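Local coordinates for protein lectin 2 (Agrocybe aegerita, PDB 4TQJ) that binds the non-reducing terminal N-acetylglucosamine of glycans as a fungal lectin with a seven-bladed beta-propeller fold, at residues F77-S85 with P97-A108; S336-L345 with W389-M398. The protein carries 1 engineered substitution. All coordinates share one frame; numbering follows the deposited sequence.

Contact 1 of 2, residues F77-S85 with P97-A108; sequences FGNAGVYVS and PKMVIANFGYDA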
# COMPACT_ATOMS: atom_id res chain seq x y z
N PHE A 77 11.11 -11.49 -19.21
CA PHE A 77 11.04 -12.19 -20.49
C PHE A 77 12.45 -12.65 -20.81
O PHE A 77 13.25 -11.88 -21.35
CB PHE A 77 10.49 -11.28 -21.60
CG PHE A 77 9.05 -10.90 -21.42
CD1 PHE A 77 8.05 -11.54 -22.14
CD2 PHE A 77 8.68 -9.91 -20.51
CE1 PHE A 77 6.71 -11.20 -21.98
CE2 PHE A 77 7.35 -9.57 -20.33
CZ PHE A 77 6.36 -10.22 -21.07
N GLY A 78 12.77 -13.89 -20.44
CA GLY A 78 14.10 -14.45 -20.60
C GLY A 78 14.32 -15.09 -21.96
O GLY A 78 13.68 -14.71 -22.93
N ASN A 79 15.24 -16.05 -22.02
CA ASN A 79 15.55 -16.74 -23.27
C ASN A 79 14.50 -17.80 -23.61
O ASN A 79 13.99 -17.85 -24.73
CB ASN A 79 16.93 -17.40 -23.20
CG ASN A 79 18.05 -16.38 -23.13
OD1 ASN A 79 18.01 -15.34 -23.79
ND2 ASN A 79 19.07 -16.67 -22.33
N ALA A 80 14.16 -18.63 -22.63
CA ALA A 80 13.29 -19.78 -22.87
C ALA A 80 11.82 -19.48 -22.60
O ALA A 80 10.95 -20.32 -22.84
CB ALA A 80 13.75 -20.98 -22.05
N GLY A 81 11.54 -18.30 -22.07
CA GLY A 81 10.16 -17.91 -21.81
C GLY A 81 10.04 -16.84 -20.75
O GLY A 81 10.97 -16.07 -20.52
N VAL A 82 8.89 -16.81 -20.10
CA VAL A 82 8.59 -15.79 -19.11
C VAL A 82 8.66 -16.37 -17.71
O VAL A 82 8.08 -17.42 -17.44
CB VAL A 82 7.19 -15.20 -19.37
CG1 VAL A 82 6.89 -14.10 -18.38
CG2 VAL A 82 7.10 -14.70 -20.82
N TYR A 83 9.38 -15.68 -16.83
CA TYR A 83 9.57 -16.10 -15.45
C TYR A 83 8.95 -15.08 -14.51
O TYR A 83 9.11 -13.88 -14.71
CB TYR A 83 11.06 -16.23 -15.14
CG TYR A 83 11.81 -17.17 -16.04
CD1 TYR A 83 12.08 -18.48 -15.64
CD2 TYR A 83 12.28 -16.76 -17.28
CE1 TYR A 83 12.78 -19.36 -16.45
CE2 TYR A 83 12.98 -17.63 -18.11
CZ TYR A 83 13.23 -18.93 -17.68
OH TYR A 83 13.93 -19.80 -18.49
N VAL A 84 8.27 -15.56 -13.47
CA VAL A 84 7.59 -14.68 -12.53
C VAL A 84 8.01 -14.92 -11.09
O VAL A 84 8.11 -16.07 -10.65
CB VAL A 84 6.05 -14.86 -12.61
CG1 VAL A 84 5.36 -13.99 -11.56
CG2 VAL A 84 5.53 -14.56 -14.00
N SER A 85 8.27 -13.85 -10.35
CA SER A 85 8.47 -13.91 -8.91
C SER A 85 7.28 -13.28 -8.21
O SER A 85 7.12 -12.06 -8.19
CB SER A 85 9.76 -13.21 -8.47
OG SER A 85 10.89 -14.05 -8.66
N PRO A 97 12.34 -17.53 -9.09
CA PRO A 97 11.07 -17.29 -9.78
C PRO A 97 10.59 -18.55 -10.50
O PRO A 97 11.36 -19.50 -10.65
CB PRO A 97 11.44 -16.20 -10.79
CG PRO A 97 12.87 -16.45 -11.09
CD PRO A 97 13.48 -16.94 -9.81
N LYS A 98 9.33 -18.56 -10.94
CA LYS A 98 8.76 -19.70 -11.64
C LYS A 98 8.51 -19.39 -13.12
O LYS A 98 8.01 -18.32 -13.44
CB LYS A 98 7.46 -20.13 -10.97
CG LYS A 98 6.85 -21.41 -11.52
CD LYS A 98 5.54 -21.74 -10.80
CE LYS A 98 4.85 -22.95 -11.41
NZ LYS A 98 3.50 -23.16 -10.83
N MET A 99 8.85 -20.32 -14.00
CA MET A 99 8.63 -20.13 -15.43
C MET A 99 7.18 -20.46 -15.79
O MET A 99 6.76 -21.61 -15.68
CB MET A 99 9.59 -20.98 -16.26
CG MET A 99 9.38 -20.86 -17.76
SD MET A 99 10.41 -22.01 -18.70
CE MET A 99 9.94 -23.56 -17.94
N VAL A 100 6.43 -19.45 -16.22
CA VAL A 100 4.99 -19.58 -16.42
C VAL A 100 4.60 -19.84 -17.88
O VAL A 100 3.45 -20.17 -18.15
CB VAL A 100 4.25 -18.32 -15.91
CG1 VAL A 100 4.57 -18.09 -14.45
CG2 VAL A 100 4.63 -17.09 -16.74
N ILE A 101 5.54 -19.70 -18.81
CA ILE A 101 5.24 -19.98 -20.21
C ILE A 101 6.48 -20.03 -21.10
O ILE A 101 7.42 -19.23 -20.96
CB ILE A 101 4.19 -18.98 -20.81
CG1 ILE A 101 3.65 -19.47 -22.15
CG2 ILE A 101 4.79 -17.58 -20.97
CD1 ILE A 101 2.45 -18.70 -22.64
N ALA A 102 6.47 -20.99 -22.02
CA ALA A 102 7.55 -21.18 -22.98
C ALA A 102 7.31 -20.39 -24.27
O ALA A 102 7.33 -20.95 -25.36
CB ALA A 102 7.73 -22.67 -23.28
N ASN A 103 7.10 -19.08 -24.14
CA ASN A 103 6.92 -18.21 -25.29
C ASN A 103 7.41 -16.79 -24.95
O ASN A 103 7.74 -16.51 -23.80
CB ASN A 103 5.45 -18.15 -25.72
CG ASN A 103 4.95 -19.47 -26.31
OD1 ASN A 103 4.49 -20.35 -25.59
ND2 ASN A 103 5.01 -19.59 -27.62
N PHE A 104 7.44 -15.91 -25.95
CA PHE A 104 7.81 -14.50 -25.73
C PHE A 104 9.25 -14.36 -25.24
O PHE A 104 9.60 -13.37 -24.58
CB PHE A 104 6.85 -13.82 -24.74
CG PHE A 104 5.41 -13.79 -25.22
CD1 PHE A 104 4.99 -12.87 -26.17
CD2 PHE A 104 4.48 -14.67 -24.69
CE1 PHE A 104 3.65 -12.85 -26.60
CE2 PHE A 104 3.16 -14.65 -25.12
CZ PHE A 104 2.75 -13.75 -26.06
N GLY A 105 10.08 -15.34 -25.56
CA GLY A 105 11.47 -15.31 -25.18
C GLY A 105 12.40 -15.14 -26.36
O GLY A 105 12.00 -15.27 -27.52
N TYR A 106 13.66 -14.82 -26.07
CA TYR A 106 14.68 -14.66 -27.09
C TYR A 106 14.87 -15.96 -27.87
O TYR A 106 15.06 -15.93 -29.09
CB TYR A 106 16.00 -14.28 -26.42
CG TYR A 106 17.07 -13.88 -27.39
CD1 TYR A 106 17.25 -12.54 -27.74
CD2 TYR A 106 17.89 -14.83 -27.98
CE1 TYR A 106 18.24 -12.17 -28.63
CE2 TYR A 106 18.87 -14.47 -28.88
CZ TYR A 106 19.04 -13.14 -29.20
OH TYR A 106 20.02 -12.78 -30.09
N ASP A 107 14.83 -17.09 -27.16
CA ASP A 107 14.98 -18.41 -27.78
C ASP A 107 13.63 -19.09 -28.01
O ASP A 107 13.54 -20.06 -28.75
CB ASP A 107 15.85 -19.32 -26.90
CG ASP A 107 17.30 -18.89 -26.84
OD1 ASP A 107 17.83 -18.45 -27.86
OD2 ASP A 107 17.90 -19.01 -25.76
N ALA A 108 12.59 -18.57 -27.36
CA ALA A 108 11.25 -19.11 -27.54
C ALA A 108 10.40 -18.14 -28.35
O ALA A 108 9.77 -17.24 -27.81
CB ALA A 108 10.59 -19.36 -26.19
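V82 and V84 meet V100 and I101 where strands 82-85 and 98-101 run antiparallel. V84 forms a hydrogen-bonded pair with K98: K98 O accepts from V84 N over 2.8 Å at a nearly straight 167°, and V84 O takes K98 N in return. Beyond the Y83-M99 pair the register slips by one, so that V100 and I101 both stand opposite V82. V82 N reaches I101 O at 3.0 Å, whereas V82 O receives V100 N at 2.9 Å. V100 psi of -11°, far from strand values, accommodates the extra residue.

The packed side is aliphatic. With CG1 anti to the backbone N (chi1 -178°), V82 has CG2 on the flank facing I101, where it lies 3.7 Å from I101 CG2. V100 sets both methyls against V84 CG2. F77 and F104 run side by side beyond them; F104 O sits 3.4 Å from F77 CD1, at the ring edge, and F104 CB touches the same carbon. I131 of the next blade touches both phenylalanines, and L140 touches F104. On this valine face K98 runs out extended into an exposed position.

The opposite face is the more solvent-exposed one. Y83 and M99 form a non-hydrogen-bonded pair, with M99 CG over one ring face; M99 SD follows at 4.8 Å from the Y83 ring centroid in an oblique Met-aromatic contact.

The turn end is separate and hydrogen-bonded: N79 O accepts D107 N at 2.7 Å and, weakly, A108 N, while the N79 side chain turns its OD1 to H59.

The pair forms the two outer strands of a four-stranded propeller blade, with a beta bulge where the edge strand gives way to the loop leading to the next blade.

Contact 2 of 2, residues S336-L345 with W389-M398; sequences SKHRRFVVDL and WAPETTVCWM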
# COMPACT_ATOMS: atom_id res chain seq x y z
N SER A 336 22.08 9.71 -20.56
CA SER A 336 22.85 8.47 -20.63
C SER A 336 23.23 7.87 -19.27
O SER A 336 23.58 6.69 -19.20
CB SER A 336 24.12 8.67 -21.45
OG SER A 336 24.93 9.65 -20.84
N LYS A 337 23.17 8.66 -18.21
CA LYS A 337 23.60 8.19 -16.89
C LYS A 337 22.53 8.27 -15.83
O LYS A 337 22.54 7.50 -14.87
CB LYS A 337 24.80 9.00 -16.40
CG LYS A 337 26.08 8.76 -17.17
CD LYS A 337 27.26 9.40 -16.45
CE LYS A 337 28.55 9.06 -17.17
NZ LYS A 337 28.49 9.36 -18.64
N HIS A 338 21.63 9.23 -15.97
CA HIS A 338 20.71 9.53 -14.89
C HIS A 338 19.28 9.19 -15.26
O HIS A 338 18.92 9.13 -16.45
CB HIS A 338 20.87 10.98 -14.43
CG HIS A 338 22.30 11.39 -14.23
ND1 HIS A 338 22.86 12.48 -14.86
CD2 HIS A 338 23.28 10.85 -13.47
CE1 HIS A 338 24.13 12.59 -14.50
NE2 HIS A 338 24.41 11.61 -13.65
N ARG A 339 18.46 8.92 -14.25
CA ARG A 339 17.08 8.55 -14.48
C ARG A 339 16.17 9.58 -13.84
O ARG A 339 16.33 9.90 -12.67
CB ARG A 339 16.80 7.16 -13.90
CG ARG A 339 17.42 6.02 -14.69
CD ARG A 339 17.04 4.66 -14.09
NE ARG A 339 17.51 3.54 -14.90
CZ ARG A 339 18.67 2.91 -14.72
NH1 ARG A 339 19.48 3.29 -13.74
NH2 ARG A 339 19.02 1.90 -15.51
N ARG A 340 15.22 10.10 -14.61
CA ARG A 340 14.24 11.02 -14.03
C ARG A 340 12.80 10.53 -14.22
O ARG A 340 12.49 9.89 -15.23
CB ARG A 340 14.44 12.44 -14.57
CG ARG A 340 15.67 13.13 -13.97
CD ARG A 340 16.18 14.25 -14.87
NE ARG A 340 16.88 13.70 -16.04
CZ ARG A 340 17.42 14.45 -17.00
NH1 ARG A 340 17.35 15.77 -16.93
NH2 ARG A 340 18.02 13.88 -18.03
N PHE A 341 11.96 10.81 -13.23
CA PHE A 341 10.58 10.37 -13.23
C PHE A 341 9.66 11.48 -12.76
O PHE A 341 10.04 12.33 -11.94
CB PHE A 341 10.37 9.15 -12.31
CG PHE A 341 11.42 8.08 -12.45
CD1 PHE A 341 11.18 6.96 -13.22
CD2 PHE A 341 12.65 8.19 -11.81
CE1 PHE A 341 12.14 5.95 -13.34
CE2 PHE A 341 13.62 7.20 -11.94
CZ PHE A 341 13.36 6.07 -12.70
N VAL A 342 8.45 11.47 -13.28
CA VAL A 342 7.41 12.40 -12.86
C VAL A 342 6.21 11.55 -12.43
O VAL A 342 5.46 11.04 -13.26
CB VAL A 342 7.02 13.36 -13.99
CG1 VAL A 342 6.03 14.40 -13.48
CG2 VAL A 342 8.29 14.03 -14.59
N VAL A 343 6.08 11.36 -11.12
CA VAL A 343 5.07 10.46 -10.54
C VAL A 343 4.63 10.95 -9.16
O VAL A 343 5.38 11.61 -8.47
CB VAL A 343 5.61 9.01 -10.38
CG1 VAL A 343 5.86 8.34 -11.74
CG2 VAL A 343 6.86 8.98 -9.53
N ASP A 344 3.43 10.59 -8.74
CA ASP A 344 2.96 10.95 -7.41
C ASP A 344 3.66 10.05 -6.40
O ASP A 344 3.57 8.82 -6.47
CB ASP A 344 1.43 10.78 -7.32
CG ASP A 344 0.85 11.41 -6.07
OD1 ASP A 344 1.55 12.23 -5.44
OD2 ASP A 344 -0.33 11.08 -5.73
N LEU A 345 4.36 10.67 -5.47
CA LEU A 345 5.01 9.95 -4.37
C LEU A 345 4.25 10.14 -3.06
O LEU A 345 4.59 9.51 -2.05
CB LEU A 345 6.43 10.45 -4.18
CG LEU A 345 7.38 10.25 -5.35
CD1 LEU A 345 8.69 11.05 -5.13
CD2 LEU A 345 7.64 8.77 -5.52
N TRP A 389 24.42 1.72 -11.21
CA TRP A 389 23.12 1.71 -11.87
C TRP A 389 23.18 2.17 -13.32
O TRP A 389 22.31 2.92 -13.78
CB TRP A 389 22.14 2.53 -11.05
CG TRP A 389 21.73 1.81 -9.80
CD1 TRP A 389 22.25 1.97 -8.54
CD2 TRP A 389 20.72 0.81 -9.69
NE1 TRP A 389 21.62 1.12 -7.66
CE2 TRP A 389 20.68 0.40 -8.34
CE3 TRP A 389 19.85 0.22 -10.61
CZ2 TRP A 389 19.79 -0.58 -7.89
CZ3 TRP A 389 18.98 -0.76 -10.16
CH2 TRP A 389 18.95 -1.14 -8.81
N ALA A 390 24.20 1.71 -14.03
CA ALA A 390 24.34 2.04 -15.44
C ALA A 390 23.13 1.54 -16.21
O ALA A 390 22.69 0.42 -16.01
CB ALA A 390 25.62 1.45 -16.02
N PRO A 391 22.59 2.39 -17.10
CA PRO A 391 21.46 2.09 -17.98
C PRO A 391 21.76 0.91 -18.91
O PRO A 391 20.82 0.25 -19.34
CB PRO A 391 21.30 3.38 -18.79
CG PRO A 391 21.78 4.45 -17.85
CD PRO A 391 22.94 3.82 -17.12
N GLU A 392 23.03 0.64 -19.19
CA GLU A 392 23.38 -0.48 -20.05
C GLU A 392 23.15 -1.84 -19.39
O GLU A 392 22.93 -2.85 -20.08
CB GLU A 392 24.84 -0.38 -20.49
CG GLU A 392 25.13 0.76 -21.43
CD GLU A 392 25.29 2.09 -20.71
OE1 GLU A 392 25.48 2.10 -19.48
OE2 GLU A 392 25.22 3.13 -21.40
N THR A 393 23.18 -1.87 -18.06
CA THR A 393 23.24 -3.12 -17.31
C THR A 393 22.14 -3.25 -16.27
O THR A 393 21.93 -4.33 -15.71
CB THR A 393 24.59 -3.20 -16.59
OG1 THR A 393 24.76 -2.03 -15.79
CG2 THR A 393 25.73 -3.27 -17.60
N THR A 394 21.44 -2.16 -15.98
CA THR A 394 20.37 -2.17 -14.98
C THR A 394 19.11 -1.57 -15.59
O THR A 394 19.18 -0.85 -16.57
CB THR A 394 20.74 -1.35 -13.74
OG1 THR A 394 21.01 0.01 -14.11
CG2 THR A 394 21.97 -1.96 -13.04
N VAL A 395 17.96 -1.88 -14.99
CA VAL A 395 16.69 -1.27 -15.34
C VAL A 395 16.07 -0.75 -14.05
O VAL A 395 16.09 -1.45 -13.03
CB VAL A 395 15.72 -2.30 -15.95
CG1 VAL A 395 14.43 -1.62 -16.42
CG2 VAL A 395 16.37 -3.05 -17.07
N CYS A 396 15.56 0.47 -14.07
CA CYS A 396 14.81 0.99 -12.93
C CYS A 396 13.47 1.52 -13.37
O CYS A 396 13.36 2.18 -14.40
CB CYS A 396 15.54 2.14 -12.26
SG CYS A 396 16.97 1.67 -11.37
N TRP A 397 12.46 1.24 -12.56
CA TRP A 397 11.12 1.72 -12.83
C TRP A 397 10.53 2.28 -11.54
O TRP A 397 10.91 1.87 -10.44
CB TRP A 397 10.22 0.56 -13.25
CG TRP A 397 10.61 -0.25 -14.48
CD1 TRP A 397 10.86 -1.59 -14.52
CD2 TRP A 397 10.70 0.22 -15.83
NE1 TRP A 397 11.12 -1.99 -15.80
CE2 TRP A 397 11.03 -0.90 -16.63
CE3 TRP A 397 10.54 1.47 -16.44
CZ2 TRP A 397 11.22 -0.80 -18.01
CZ3 TRP A 397 10.73 1.57 -17.81
CH2 TRP A 397 11.06 0.44 -18.58
N MET A 398 9.59 3.21 -11.68
CA MET A 398 8.66 3.48 -10.60
C MET A 398 7.45 2.57 -10.83
O MET A 398 7.09 2.30 -11.97
CB MET A 398 8.23 4.95 -10.59
CG MET A 398 9.39 5.94 -10.45
SD MET A 398 10.40 5.71 -8.96
CE MET A 398 9.18 5.89 -7.66
O HOH W 1 16.01 1.92 -16.79
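R339 faces C396 and F341 faces M398 across strands 339-343 and 395-398, whose directions differ by only 16°. Their axes approach to 8.6 Å, too far for backbone hydrogen bonding, and the bridge is therefore built from side chains and a water.

R339 is extended from CG to NE, which carries its guanidinium across to the loop before strand 395-398. There NH1 donates to W389 O at 2.9 Å, with the hydrogen bond bent to 146°. NH2 donates to T394 OG1 at 3.1 Å, the hydroxyl standing out of the guanidinium plane. That hydroxyl is itself positioned by a second shell, since T394 OG1 gives its proton to A390 O at 2.6 Å. A390 O also accepts from the backbone N atoms of T393 and T394. The third donor, NE, is met by a water that also takes the N-H of C396, linking the arginine to the strand backbone. C396 CB and SG cover one face of the guanidinium.

Further along, the chemistry becomes apolar. The bend of M398 at chi2 brings SD over the middle of the F341 ring, 4.3 Å from its centroid and 10° off the normal. The same face receives M398 CG, 3.5 Å from F341 CD1, as a CH-pi contact. M398 CE extends the packing to L345 CD2 at 3.9 Å.

Strand 395-399 is the innermost strand of the blade whose other strands are 20-25, 28-32 and 41-44: a C-terminal strand added to three N-terminal ones, the Velcro closure of a beta-propeller, here met by the inner strand of the neighbouring blade.

In the fold
Contact 1 lies within a single blade and contact 2 between two blades, at different radii of the same propeller, contact 1 near its periphery and contact 2 nearer the axis: their centres are 21 Å and 12 Å from the centre of the chain. They share no strand and do not touch, their nearest atoms being about 10 Å apart. Position fits chemistry. Peripheral 77-85 with 97-108 is held mainly by backbone hydrogen bonds, with one apolar face turned to the next blade and the other partly exposed. Inner 336-345 with 389-398 has no backbone-to-backbone bond; an arginine, a water and a methionine-aromatic pair join the blades instead. Each contact includes a Met-aromatic pair, oblique at the periphery and face-centred inside.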